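Local coordinates for DNA mismatch repair protein PMS1 (Saccharomyces cerevisiae, PDB 3H4L) that binds ATP through its N-terminal GHKL-type ATPase domain and probably uses the nucleotide in DNA mismatch repair, at residues 13-18 against 127-132; 48-51 against 55-58; 100-105 against 109-114; 205-210 against 214-219. All blocks are in the same frame, centred on the assembly; numbering follows the deposited sequence.

Interaction 1. Residues 13-18 against 127-132; sequences DVHRIT and YDMVGH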
loop_
_atom_site.group_PDB
_atom_site.type_symbol
_atom_site.label_atom_id
_atom_site.label_comp_id
_atom_site.label_asym_id
_atom_site.label_seq_id
_atom_site.Cartn_x
_atom_site.Cartn_y
_atom_site.Cartn_z
ATOM N N ASP B 13 -2.728 22.971 -28.670
ATOM C CA ASP B 13 -1.650 23.257 -27.730
ATOM C C ASP B 13 -2.197 24.106 -26.593
ATOM O O ASP B 13 -1.994 23.790 -25.423
ATOM C CB ASP B 13 -0.518 24.013 -28.426
ATOM C CG ASP B 13 0.187 23.170 -29.453
ATOM O OD1 ASP B 13 0.842 22.181 -29.061
ATOM O OD2 ASP B 13 0.081 23.488 -30.657
ATOM N N VAL B 14 -2.889 25.185 -26.948
ATOM C CA VAL B 14 -3.477 26.069 -25.953
ATOM C C VAL B 14 -4.288 25.234 -24.993
ATOM O O VAL B 14 -4.229 25.434 -23.784
ATOM C CB VAL B 14 -4.423 27.076 -26.575
ATOM C CG1 VAL B 14 -5.033 27.921 -25.497
ATOM C CG2 VAL B 14 -3.681 27.927 -27.560
ATOM N N HIS B 15 -5.053 24.296 -25.543
ATOM C CA HIS B 15 -5.884 23.427 -24.722
ATOM C C HIS B 15 -4.999 22.530 -23.864
ATOM O O HIS B 15 -5.299 22.287 -22.705
ATOM C CB HIS B 15 -6.820 22.600 -25.614
ATOM C CG HIS B 15 -7.434 21.415 -24.930
ATOM N ND1 HIS B 15 -8.115 21.509 -23.735
ATOM C CD2 HIS B 15 -7.464 20.106 -25.280
ATOM C CE1 HIS B 15 -8.536 20.307 -23.378
ATOM N NE2 HIS B 15 -8.155 19.438 -24.297
ATOM N N ARG B 16 -3.892 22.070 -24.432
ATOM C CA ARG B 16 -2.962 21.196 -23.724
ATOM C C ARG B 16 -2.322 21.894 -22.536
ATOM O O ARG B 16 -2.313 21.379 -21.411
ATOM C CB ARG B 16 -1.863 20.738 -24.674
ATOM C CG ARG B 16 -1.255 19.409 -24.295
ATOM C CD ARG B 16 -0.086 19.037 -25.191
ATOM N NE ARG B 16 1.114 19.724 -24.753
ATOM C CZ ARG B 16 1.658 20.756 -25.380
ATOM N NH1 ARG B 16 1.107 21.217 -26.493
ATOM N NH2 ARG B 16 2.740 21.338 -24.866
ATOM N N ILE B 17 -1.768 23.069 -22.811
ATOM C CA ILE B 17 -1.098 23.887 -21.817
ATOM C C ILE B 17 -2.050 24.348 -20.715
ATOM O O ILE B 17 -1.723 24.239 -19.530
ATOM C CB ILE B 17 -0.443 25.109 -22.503
ATOM C CG1 ILE B 17 0.651 24.613 -23.455
ATOM C CG2 ILE B 17 0.134 26.081 -21.468
ATOM C CD1 ILE B 17 1.214 25.700 -24.329
ATOM N N THR B 18 -3.223 24.851 -21.098
ATOM C CA THR B 18 -4.205 25.324 -20.126
ATOM C C THR B 18 -4.657 24.192 -19.217
ATOM O O THR B 18 -4.695 24.345 -17.996
ATOM C CB THR B 18 -5.458 25.877 -20.798
ATOM O OG1 THR B 18 -5.084 26.822 -21.801
ATOM C CG2 THR B 18 -6.351 26.563 -19.772
ATOM N N TYR B 127 -12.572 8.974 -23.959
ATOM C CA TYR B 127 -12.579 10.334 -24.488
ATOM C C TYR B 127 -11.200 10.697 -25.001
ATOM O O TYR B 127 -10.195 10.392 -24.352
ATOM C CB TYR B 127 -12.942 11.349 -23.413
ATOM C CG TYR B 127 -14.313 11.198 -22.828
ATOM C CD1 TYR B 127 -14.522 10.438 -21.681
ATOM C CD2 TYR B 127 -15.391 11.870 -23.384
ATOM C CE1 TYR B 127 -15.776 10.365 -21.096
ATOM C CE2 TYR B 127 -16.639 11.804 -22.813
ATOM C CZ TYR B 127 -16.832 11.057 -21.670
ATOM O OH TYR B 127 -18.090 11.016 -21.108
ATOM N N ASP B 128 -11.138 11.359 -26.151
ATOM C CA ASP B 128 -9.848 11.754 -26.663
ATOM C C ASP B 128 -9.400 13.035 -25.959
ATOM O O ASP B 128 -10.073 13.543 -25.056
ATOM C CB ASP B 128 -9.887 11.947 -28.180
ATOM C CG ASP B 128 -10.838 13.038 -28.610
ATOM O OD1 ASP B 128 -11.191 13.888 -27.767
ATOM O OD2 ASP B 128 -11.218 13.054 -29.802
ATOM N N MET B 129 -8.254 13.542 -26.384
ATOM C CA MET B 129 -7.646 14.726 -25.816
ATOM C C MET B 129 -8.543 15.959 -25.789
ATOM O O MET B 129 -8.359 16.868 -24.969
ATOM C CB MET B 129 -6.380 15.041 -26.611
ATOM C CG MET B 129 -5.621 16.217 -26.091
ATOM S SD MET B 129 -4.127 16.496 -27.030
ATOM C CE MET B 129 -3.830 18.214 -26.598
ATOM N N VAL B 130 -9.527 15.971 -26.681
ATOM C CA VAL B 130 -10.417 17.113 -26.829
ATOM C C VAL B 130 -11.863 16.916 -26.323
ATOM O O VAL B 130 -12.734 17.763 -26.546
ATOM C CB VAL B 130 -10.344 17.568 -28.334
ATOM C CG1 VAL B 130 -11.666 17.356 -29.042
ATOM C CG2 VAL B 130 -9.827 19.007 -28.420
ATOM N N GLY B 131 -12.112 15.808 -25.629
ATOM C CA GLY B 131 -13.440 15.568 -25.072
ATOM C C GLY B 131 -14.414 14.724 -25.878
ATOM O O GLY B 131 -15.483 14.370 -25.388
ATOM N N HIS B 132 -14.047 14.413 -27.115
ATOM C CA HIS B 132 -14.882 13.614 -27.993
ATOM C C HIS B 132 -14.779 12.136 -27.642
ATOM O O HIS B 132 -13.714 11.645 -27.277
ATOM C CB HIS B 132 -14.461 13.839 -29.446
ATOM C CG HIS B 132 -15.061 12.862 -30.408
ATOM N ND1 HIS B 132 -16.422 12.704 -30.559
ATOM C CD2 HIS B 132 -14.484 12.013 -31.293
ATOM C CE1 HIS B 132 -16.659 11.804 -31.496
ATOM N NE2 HIS B 132 -15.499 11.370 -31.957
#
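With chi1 at 164°, His15 sets its imidazole anti to the backbone N and sends NE2 out from helix 11-22 to the carbonyl of Met129. The side chain of Met129, fully extended from a CG that is likewise anti to the backbone N, runs back the other way and lays its terminal methyl on the stem of Arg16. The bond from His15 NE2 to Met129 O is 2.7 Å long, with an N-H...O angle of 154°; the oxygen lies almost in the ring plane, at the edge of the imidazole. His15 ND1 is hydrogen-bonded to Lys77 NZ, so both nitrogens of this buried ring are engaged and its rotation is fixed. Val130 CG2 approaches the ring obliquely, 4.1 Å from His15 CD2.

The acceptor sits in a type I beta turn, Asp128 to Gly131, that links strands 121-127 and 133-140 at the margin of the ATPase sheet, and the contact ties the N-terminal helix to it. An Asx turn stiffens the loop: Asp128 OD1 takes the N-H of Val130 and that of His132, one from each face of the carboxylate.

Met129 CE lies 3.7 Å from Arg16 CG, against the aliphatic part of the arginine. Beyond it the Arg16 chain bends at chi3 and carries its guanidinium away to a salt bridge with Asp13, NH1 to OD1 at 2.8 Å, while NE bonds the carbonyl of Asn155.

Interaction 2. Residues 48-51 against 55-58; sequences IFKD and ESIE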
loop_
_atom_site.group_PDB
_atom_site.type_symbol
_atom_site.label_atom_id
_atom_site.label_comp_id
_atom_site.label_asym_id
_atom_site.label_seq_id
_atom_site.Cartn_x
_atom_site.Cartn_y
_atom_site.Cartn_z
ATOM N N ILE B 48 -7.424 3.021 -6.919
ATOM C CA ILE B 48 -6.389 2.074 -7.266
ATOM C C ILE B 48 -5.283 2.744 -8.079
ATOM O O ILE B 48 -5.527 3.272 -9.159
ATOM C CB ILE B 48 -7.003 0.899 -8.049
ATOM C CG1 ILE B 48 -7.973 0.142 -7.139
ATOM C CG2 ILE B 48 -5.934 -0.041 -8.534
ATOM C CD1 ILE B 48 -8.652 -1.043 -7.805
ATOM N N PHE B 49 -4.069 2.735 -7.536
ATOM C CA PHE B 49 -2.908 3.324 -8.207
ATOM C C PHE B 49 -2.078 2.247 -8.880
ATOM O O PHE B 49 -1.879 1.175 -8.304
ATOM C CB PHE B 49 -1.971 4.019 -7.202
ATOM C CG PHE B 49 -2.525 5.279 -6.602
ATOM C CD1 PHE B 49 -3.323 5.236 -5.475
ATOM C CD2 PHE B 49 -2.235 6.506 -7.160
ATOM C CE1 PHE B 49 -3.817 6.393 -4.917
ATOM C CE2 PHE B 49 -2.728 7.663 -6.606
ATOM C CZ PHE B 49 -3.519 7.609 -5.483
ATOM N N LYS B 50 -1.595 2.516 -10.089
ATOM C CA LYS B 50 -0.712 1.561 -10.747
ATOM C C LYS B 50 0.653 2.231 -10.785
ATOM O O LYS B 50 0.812 3.342 -11.291
ATOM C CB LYS B 50 -1.207 1.192 -12.136
ATOM C CG LYS B 50 -2.385 0.226 -12.084
ATOM C CD LYS B 50 -2.552 -0.565 -13.383
ATOM C CE LYS B 50 -3.776 -1.483 -13.307
ATOM N NZ LYS B 50 -3.967 -2.290 -14.550
ATOM N N ASP B 51 1.626 1.550 -10.195
ATOM C CA ASP B 51 2.987 2.046 -10.071
ATOM C C ASP B 51 2.970 3.462 -9.494
ATOM O O ASP B 51 3.523 4.402 -10.066
ATOM C CB ASP B 51 3.727 2.007 -11.409
ATOM C CG ASP B 51 5.247 2.171 -11.242
ATOM O OD1 ASP B 51 5.799 1.716 -10.215
ATOM O OD2 ASP B 51 5.900 2.740 -12.141
ATOM N N GLU B 55 1.669 4.979 -13.807
ATOM C CA GLU B 55 0.914 4.247 -14.816
ATOM C C GLU B 55 -0.529 4.734 -14.879
ATOM O O GLU B 55 -1.050 5.038 -15.951
ATOM C CB GLU B 55 0.949 2.747 -14.491
ATOM C CG GLU B 55 0.131 1.855 -15.410
ATOM C CD GLU B 55 0.648 1.826 -16.837
ATOM O OE1 GLU B 55 1.741 2.387 -17.101
ATOM O OE2 GLU B 55 -0.037 1.227 -17.700
ATOM N N SER B 56 -1.181 4.825 -13.726
ATOM C CA SER B 56 -2.568 5.271 -13.723
ATOM C C SER B 56 -3.195 5.391 -12.343
ATOM O O SER B 56 -2.648 4.923 -11.339
ATOM C CB SER B 56 -3.411 4.301 -14.544
ATOM O OG SER B 56 -3.280 2.983 -14.030
ATOM N N ILE B 57 -4.358 6.027 -12.310
ATOM C CA ILE B 57 -5.097 6.170 -11.078
ATOM C C ILE B 57 -6.533 5.914 -11.417
ATOM O O ILE B 57 -7.039 6.442 -12.398
ATOM C CB ILE B 57 -4.973 7.560 -10.445
ATOM C CG1 ILE B 57 -6.019 7.659 -9.333
ATOM C CG2 ILE B 57 -5.103 8.638 -11.474
ATOM C CD1 ILE B 57 -5.981 8.930 -8.558
ATOM N N GLU B 58 -7.198 5.118 -10.592
ATOM C CA GLU B 58 -8.590 4.799 -10.829
ATOM C C GLU B 58 -9.455 5.143 -9.620
ATOM O O GLU B 58 -9.131 4.809 -8.484
ATOM C CB GLU B 58 -8.722 3.315 -11.194
ATOM C CG GLU B 58 -10.168 2.805 -11.236
ATOM C CD GLU B 58 -10.291 1.331 -11.621
ATOM O OE1 GLU B 58 -11.327 0.719 -11.282
ATOM O OE2 GLU B 58 -9.369 0.786 -12.267
HETATM O O HOH W 1 -5.132 2.499 -12.170
#
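Lys50 and Ser56 face each other near the turn end of the beta hairpin formed by strands 44-50 and 56-61, two neighbouring antiparallel strands of the GHKL ATPase sheet. From CB outward, the lysine shows how one long chain can serve two neighbours. Lys50 CB touches Ser56 OG at 3.3 Å and also Glu55 CB at 3.6 Å. CG is still beside the serine oxygen, and CD keeps near both Ser56 OG and Glu55 CG. Past this point the extended chain leads away from the strand pair, and NZ remains 6.1 Å from Glu55 OE2, too far for a salt bridge, although the opposite charges probably attract weakly.

Glu55 and Ser56 can both lie against Lys50 because the strand carries a classic beta bulge here. Lys50 O accepts the N-H of Glu55 at 3.1 Å and, over a longer and weak bond, that of Ser56. Farther along, Ile48 and Glu58 form a hydrogen-bonded pair that uses both of their backbone groups.

The non-hydrogen-bonded pair Phe49 and Ile57 points to the other side of the sheet. Their side chains run side by side, and Ile57 CD1 lies 4.0 Å from Phe49 CE2. Helices 26-39 and 167-184 pack on this side, where the ring of Phe171 meets that of Phe49 edge-to-face.

On the Lys50 side, chi1 of 57° turns the Ser56 hydroxyl to a water hydrogen-bonded to OG at 2.7 Å, which donates to Ile48 O at 3.1 Å.

Interaction 3. Residues 100-105 against 109-114; sequences EALSSL and AKLSVI. With ANP (phosphoaminophosphonic acid-adenylate ester), chain E.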
loop_
_atom_site.group_PDB
_atom_site.type_symbol
_atom_site.label_atom_id
_atom_site.label_comp_id
_atom_site.label_asym_id
_atom_site.label_seq_id
_atom_site.Cartn_x
_atom_site.Cartn_y
_atom_site.Cartn_z
ATOM N N GLU B 100 -13.971 22.100 -14.823
ATOM C CA GLU B 100 -12.755 22.152 -15.613
ATOM C C GLU B 100 -11.942 20.874 -15.509
ATOM O O GLU B 100 -11.053 20.623 -16.325
ATOM C CB GLU B 100 -11.884 23.320 -15.140
ATOM C CG GLU B 100 -12.284 24.662 -15.686
ATOM C CD GLU B 100 -11.360 25.760 -15.222
ATOM O OE1 GLU B 100 -11.468 26.158 -14.041
ATOM O OE2 GLU B 100 -10.519 26.223 -16.031
ATOM N N ALA B 101 -12.247 20.062 -14.509
ATOM C CA ALA B 101 -11.482 18.846 -14.289
ATOM C C ALA B 101 -11.509 17.823 -15.411
ATOM O O ALA B 101 -10.491 17.580 -16.050
ATOM C CB ALA B 101 -11.900 18.196 -12.978
ATOM N N LEU B 102 -12.652 17.204 -15.663
ATOM C CA LEU B 102 -12.663 16.197 -16.706
ATOM C C LEU B 102 -12.192 16.778 -18.025
ATOM O O LEU B 102 -11.494 16.118 -18.797
ATOM C CB LEU B 102 -14.057 15.574 -16.854
ATOM C CG LEU B 102 -14.519 14.688 -15.699
ATOM C CD1 LEU B 102 -15.531 13.701 -16.236
ATOM C CD2 LEU B 102 -13.354 13.934 -15.093
ATOM N N SER B 103 -12.562 18.027 -18.268
ATOM C CA SER B 103 -12.184 18.704 -19.494
ATOM C C SER B 103 -10.666 18.827 -19.579
ATOM O O SER B 103 -10.090 18.766 -20.665
ATOM C CB SER B 103 -12.820 20.092 -19.523
ATOM O OG SER B 103 -12.948 20.530 -20.854
ATOM N N SER B 104 -10.024 19.005 -18.426
ATOM C CA SER B 104 -8.570 19.137 -18.366
ATOM C C SER B 104 -7.839 17.791 -18.375
ATOM O O SER B 104 -6.798 17.654 -19.023
ATOM C CB SER B 104 -8.149 19.940 -17.122
ATOM O OG SER B 104 -8.359 21.330 -17.302
ATOM N N LEU B 105 -8.365 16.803 -17.658
ATOM C CA LEU B 105 -7.723 15.498 -17.636
ATOM C C LEU B 105 -7.711 14.890 -19.036
ATOM O O LEU B 105 -6.948 13.976 -19.322
ATOM C CB LEU B 105 -8.439 14.572 -16.654
ATOM C CG LEU B 105 -8.194 14.876 -15.167
ATOM C CD1 LEU B 105 -9.324 14.313 -14.323
ATOM C CD2 LEU B 105 -6.848 14.312 -14.741
ATOM N N ALA B 109 -3.929 13.848 -20.355
ATOM C CA ALA B 109 -3.935 12.437 -19.948
ATOM C C ALA B 109 -4.931 11.680 -20.817
ATOM O O ALA B 109 -5.523 12.267 -21.709
ATOM C CB ALA B 109 -4.317 12.309 -18.479
ATOM N N LYS B 110 -5.097 10.382 -20.572
ATOM C CA LYS B 110 -6.056 9.564 -21.327
ATOM C C LYS B 110 -7.201 9.345 -20.352
ATOM O O LYS B 110 -6.991 8.741 -19.295
ATOM C CB LYS B 110 -5.470 8.192 -21.686
ATOM C CG LYS B 110 -4.083 8.204 -22.304
ATOM C CD LYS B 110 -4.067 8.687 -23.755
ATOM C CE LYS B 110 -2.638 8.659 -24.322
ATOM N NZ LYS B 110 -2.569 8.833 -25.812
ATOM N N LEU B 111 -8.401 9.812 -20.685
ATOM C CA LEU B 111 -9.536 9.650 -19.774
ATOM C C LEU B 111 -10.538 8.581 -20.195
ATOM O O LEU B 111 -10.999 8.574 -21.327
ATOM C CB LEU B 111 -10.285 10.980 -19.610
ATOM C CG LEU B 111 -11.440 10.981 -18.594
ATOM C CD1 LEU B 111 -10.875 10.790 -17.177
ATOM C CD2 LEU B 111 -12.236 12.293 -18.686
ATOM N N SER B 112 -10.873 7.684 -19.274
ATOM C CA SER B 112 -11.853 6.634 -19.531
ATOM C C SER B 112 -12.870 6.643 -18.406
ATOM O O SER B 112 -12.536 6.940 -17.255
ATOM C CB SER B 112 -11.200 5.255 -19.577
ATOM O OG SER B 112 -10.330 5.153 -20.679
ATOM N N VAL B 113 -14.109 6.298 -18.732
ATOM C CA VAL B 113 -15.171 6.265 -17.733
ATOM C C VAL B 113 -16.091 5.056 -17.927
ATOM O O VAL B 113 -16.396 4.677 -19.059
ATOM C CB VAL B 113 -16.036 7.546 -17.812
ATOM C CG1 VAL B 113 -17.194 7.469 -16.827
ATOM C CG2 VAL B 113 -15.180 8.768 -17.527
ATOM N N ILE B 114 -16.500 4.432 -16.827
ATOM C CA ILE B 114 -17.440 3.313 -16.881
ATOM C C ILE B 114 -18.530 3.733 -15.894
ATOM O O ILE B 114 -18.269 3.862 -14.694
ATOM C CB ILE B 114 -16.804 1.980 -16.432
ATOM C CG1 ILE B 114 -15.681 1.577 -17.398
ATOM C CG2 ILE B 114 -17.860 0.898 -16.453
ATOM C CD1 ILE B 114 -14.890 0.332 -16.992
HETATM P PG ANP E . -16.127 21.171 -9.872
HETATM O O1G ANP E . -15.178 20.068 -10.096
HETATM O O2G ANP E . -16.861 21.034 -8.637
HETATM O O3G ANP E . -15.531 22.550 -9.953
HETATM P PB ANP E . -17.782 19.729 -11.706
HETATM O O1B ANP E . -19.071 20.044 -12.385
HETATM O O2B ANP E . -17.802 18.613 -10.778
HETATM N N3B ANP E . -17.209 21.082 -11.070
HETATM P PA ANP E . -15.837 18.159 -13.198
HETATM O O1A ANP E . -15.178 17.783 -11.964
HETATM O O2A ANP E . -15.045 18.324 -14.453
HETATM O O3A ANP E . -16.766 19.420 -12.888
HETATM O "O5'" ANP E . -16.811 16.994 -13.685
HETATM C "C5'" ANP E . -18.053 17.403 -14.115
HETATM C "C4'" ANP E . -19.196 16.584 -14.572
HETATM O "O4'" ANP E . -18.800 15.214 -14.766
HETATM C "C3'" ANP E . -20.004 16.668 -13.322
HETATM O "O3'" ANP E . -20.759 17.885 -13.306
HETATM C "C2'" ANP E . -20.761 15.373 -13.341
HETATM O "O2'" ANP E . -21.968 15.608 -14.040
HETATM C "C1'" ANP E . -19.729 14.427 -14.037
HETATM N N9 ANP E . -18.888 13.539 -13.180
HETATM C C8 ANP E . -17.523 13.515 -12.940
HETATM N N7 ANP E . -17.087 12.598 -12.129
HETATM C C5 ANP E . -18.249 11.936 -11.779
HETATM C C6 ANP E . -18.555 10.814 -10.918
HETATM N N6 ANP E . -17.604 10.170 -10.254
HETATM N N1 ANP E . -19.870 10.371 -10.769
HETATM C C2 ANP E . -20.891 11.007 -11.440
HETATM N N3 ANP E . -20.710 12.070 -12.275
HETATM C C4 ANP E . -19.379 12.499 -12.400
#
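Ala109, just ahead of strand 110-116, turns its methyl to the end of the preceding helix, with CB 3.2 Å from Leu105 O. Helix 101-107 has just ended, and the strand leaves at 130° to its direction; here the two backbones come nearest. Lys110 points its side chain away from the helix. Leu111 turns back and carries the apolar contact, its CD2 4.1 Å from Leu102 CD2, the two side chains crossing at about a right angle; the same methyl lies 3.9 Å from Leu102 O. Val113, two residues on, lies on the same side of the strand and packs on Ile66.

Leu102 also meets the nucleotide analogue. Its CG is anti to the carbonyl carbon (chi1 -69°), which places CD1 3.9 Å from C8 of the adenine and at the ribose, while CD2 goes to Leu111. Its backbone N donates a nearly straight bond (163°) of 2.9 Å to O2A of the alpha-phosphate. In this first turn of helix 101-107, the positive end of the helix dipole probably also favours the phosphate charge. Replacing Leu102 with an alanine would probably open a gap between base, ribose and Leu111, the strand leucine losing the CD2 methyl it packs against.

Arg98, Asn36 and Asp61 also bond the nucleotide in this GHKL-type pocket. Helix 101-107 lies against helix 26-39 through Leu105 and Ala29, and strand 110-116 runs between strands 121-127 and 144-150.

Interaction 4. Residues 205-210 against 214-219; sequences LSTMRN and RKNISS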
loop_
_atom_site.group_PDB
_atom_site.type_symbol
_atom_site.label_atom_id
_atom_site.label_comp_id
_atom_site.label_asym_id
_atom_site.label_seq_id
_atom_site.Cartn_x
_atom_site.Cartn_y
_atom_site.Cartn_z
ATOM N N LEU B 205 -4.577 2.194 2.255
ATOM C CA LEU B 205 -5.446 2.784 3.279
ATOM C C LEU B 205 -6.868 2.227 3.233
ATOM O O LEU B 205 -7.357 1.816 2.173
ATOM C CB LEU B 205 -5.486 4.313 3.123
ATOM C CG LEU B 205 -6.420 5.193 3.975
ATOM C CD1 LEU B 205 -5.850 6.617 4.056
ATOM C CD2 LEU B 205 -7.826 5.222 3.374
ATOM N N SER B 206 -7.528 2.222 4.391
ATOM C CA SER B 206 -8.899 1.736 4.477
ATOM C C SER B 206 -9.639 2.213 5.719
ATOM O O SER B 206 -9.099 2.173 6.825
ATOM C CB SER B 206 -8.927 0.211 4.452
ATOM O OG SER B 206 -10.264 -0.255 4.482
ATOM N N THR B 207 -10.871 2.672 5.529
ATOM C CA THR B 207 -11.695 3.109 6.644
ATOM C C THR B 207 -13.044 2.423 6.515
ATOM O O THR B 207 -13.458 2.043 5.423
ATOM C CB THR B 207 -11.913 4.647 6.674
ATOM O OG1 THR B 207 -12.553 5.079 5.468
ATOM C CG2 THR B 207 -10.593 5.369 6.842
ATOM N N MET B 208 -13.726 2.261 7.639
ATOM C CA MET B 208 -15.026 1.608 7.659
ATOM C C MET B 208 -16.144 2.616 7.426
ATOM O O MET B 208 -16.058 3.767 7.860
ATOM C CB MET B 208 -15.238 0.910 9.008
ATOM C CG MET B 208 -14.261 -0.219 9.292
ATOM S SD MET B 208 -14.457 -1.569 8.110
ATOM C CE MET B 208 -13.245 -1.099 6.817
ATOM N N ARG B 209 -17.191 2.185 6.735
ATOM C CA ARG B 209 -18.319 3.061 6.481
ATOM C C ARG B 209 -18.944 3.380 7.837
ATOM O O ARG B 209 -18.916 2.549 8.742
ATOM C CB ARG B 209 -19.338 2.362 5.586
ATOM C CG ARG B 209 -20.402 3.288 5.052
ATOM C CD ARG B 209 -21.410 2.528 4.229
ATOM N NE ARG B 209 -20.763 1.806 3.141
ATOM C CZ ARG B 209 -21.397 0.980 2.314
ATOM N NH1 ARG B 209 -22.701 0.774 2.458
ATOM N NH2 ARG B 209 -20.730 0.363 1.343
ATOM N N ASN B 210 -19.492 4.584 7.978
ATOM C CA ASN B 210 -20.122 5.018 9.228
ATOM C C ASN B 210 -19.181 5.006 10.440
ATOM O O ASN B 210 -19.531 4.487 11.498
ATOM C CB ASN B 210 -21.356 4.153 9.532
ATOM C CG ASN B 210 -22.397 4.199 8.418
ATOM O OD1 ASN B 210 -22.568 5.220 7.747
ATOM N ND2 ASN B 210 -23.112 3.096 8.235
ATOM N N ARG B 214 -12.808 9.789 15.149
ATOM C CA ARG B 214 -11.847 9.084 15.977
ATOM C C ARG B 214 -11.468 7.739 15.376
ATOM O O ARG B 214 -10.288 7.462 15.148
ATOM C CB ARG B 214 -12.423 8.867 17.369
ATOM C CG ARG B 214 -11.511 8.062 18.262
ATOM C CD ARG B 214 -12.038 7.987 19.670
ATOM N NE ARG B 214 -11.011 7.484 20.571
ATOM C CZ ARG B 214 -11.083 7.556 21.894
ATOM N NH1 ARG B 214 -12.141 8.109 22.474
ATOM N NH2 ARG B 214 -10.091 7.082 22.636
ATOM N N LYS B 215 -12.467 6.896 15.133
ATOM C CA LYS B 215 -12.205 5.588 14.560
ATOM C C LYS B 215 -11.363 5.741 13.297
ATOM O O LYS B 215 -10.454 4.939 13.052
ATOM C CB LYS B 215 -13.514 4.858 14.251
ATOM C CG LYS B 215 -14.391 4.632 15.487
ATOM C CD LYS B 215 -15.616 3.762 15.202
ATOM C CE LYS B 215 -15.218 2.321 14.912
ATOM N NZ LYS B 215 -16.387 1.437 14.611
ATOM N N ASN B 216 -11.640 6.782 12.513
ATOM C CA ASN B 216 -10.891 7.018 11.281
ATOM C C ASN B 216 -9.471 7.528 11.500
ATOM O O ASN B 216 -8.572 7.194 10.736
ATOM C CB ASN B 216 -11.641 7.977 10.350
ATOM C CG ASN B 216 -12.852 7.329 9.708
ATOM O OD1 ASN B 216 -12.869 6.124 9.485
ATOM N ND2 ASN B 216 -13.865 8.127 9.396
ATOM N N ILE B 217 -9.250 8.341 12.526
ATOM C CA ILE B 217 -7.896 8.829 12.763
ATOM C C ILE B 217 -7.066 7.632 13.191
ATOM O O ILE B 217 -5.903 7.504 12.815
ATOM C CB ILE B 217 -7.835 9.899 13.882
ATOM C CG1 ILE B 217 -8.542 11.176 13.424
ATOM C CG2 ILE B 217 -6.372 10.196 14.253
ATOM C CD1 ILE B 217 -8.537 12.283 14.456
ATOM N N SER B 218 -7.683 6.748 13.969
ATOM C CA SER B 218 -6.994 5.557 14.450
ATOM C C SER B 218 -6.653 4.566 13.337
ATOM O O SER B 218 -5.646 3.851 13.419
ATOM C CB SER B 218 -7.825 4.864 15.533
ATOM O OG SER B 218 -7.618 5.494 16.787
ATOM N N SER B 219 -7.494 4.522 12.310
ATOM C CA SER B 219 -7.265 3.638 11.176
ATOM C C SER B 219 -6.191 4.258 10.293
ATOM O O SER B 219 -5.231 3.601 9.891
ATOM C CB SER B 219 -8.544 3.477 10.354
ATOM O OG SER B 219 -9.605 3.017 11.163
#
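Thr207 and Asn216 mark the closest backbone approach, 6.1 Å from CA to CA, where the chain leaves edge strand 200-206 in extended form and turns back as helix 213-221. This strand-to-helix connection lies at one edge of the large sheet of the ATPase domain within this chain, and the contact consists of van der Waals packing between the two elements.

Asn216 provides the main touch. Its CG is anti to the carbonyl carbon (chi1 -72°), and the amide leans over the threonine so that OD1 lies 3.3 Å from Thr207 CB and 3.6 Å from Thr207 CG2. The two side chains cross at about a right angle. The Thr207 hydroxyl is bonded the other way: with chi1 at 60°, OG1 takes the N-H of Phe190 on the adjacent strand, while CG2 faces the helix and lies 4.5 Å from Ser219 CB. Exchanging Asn216 for a glycine would probably take away the amide that packs on Thr207 CB and CG2 and open a gap between the outgoing chain and the helix.

One turn farther on, Ser219 meets the last residue of the strand, its CB lying 3.8 Å from Ser206 O. The sheet does not stop at this edge, for Leu205 and Ser206 pair in parallel with a strand of the second subunit, and Ser206 packs on Tyr79 of that subunit.

The Ser219 hydroxyl stays within its own helix: OG donates to Lys215 O at 2.8 Å, reaching that oxygen from the face opposite to the Ser219 N-H.

In the fold
The four contacts illustrate how one long sheet can join a nucleotide site to a subunit interface. Interactions 1 and 3 touch, their centres about 10 Å apart: Tyr127 N probably bonds Leu111 O at 3.1 Å, and His15 CE1 packs on Ser103 O. Interaction 3 reaches the nucleotide directly, whereas the side chain of His15 in interaction 1 stays about 11 Å from it. Interaction 2 lies on the same sheet, its centre about 14 Å from that of interaction 3. Interaction 4 is at the far end, its centre about 38 Å from that of interaction 1, where the second subunit continues the sheet.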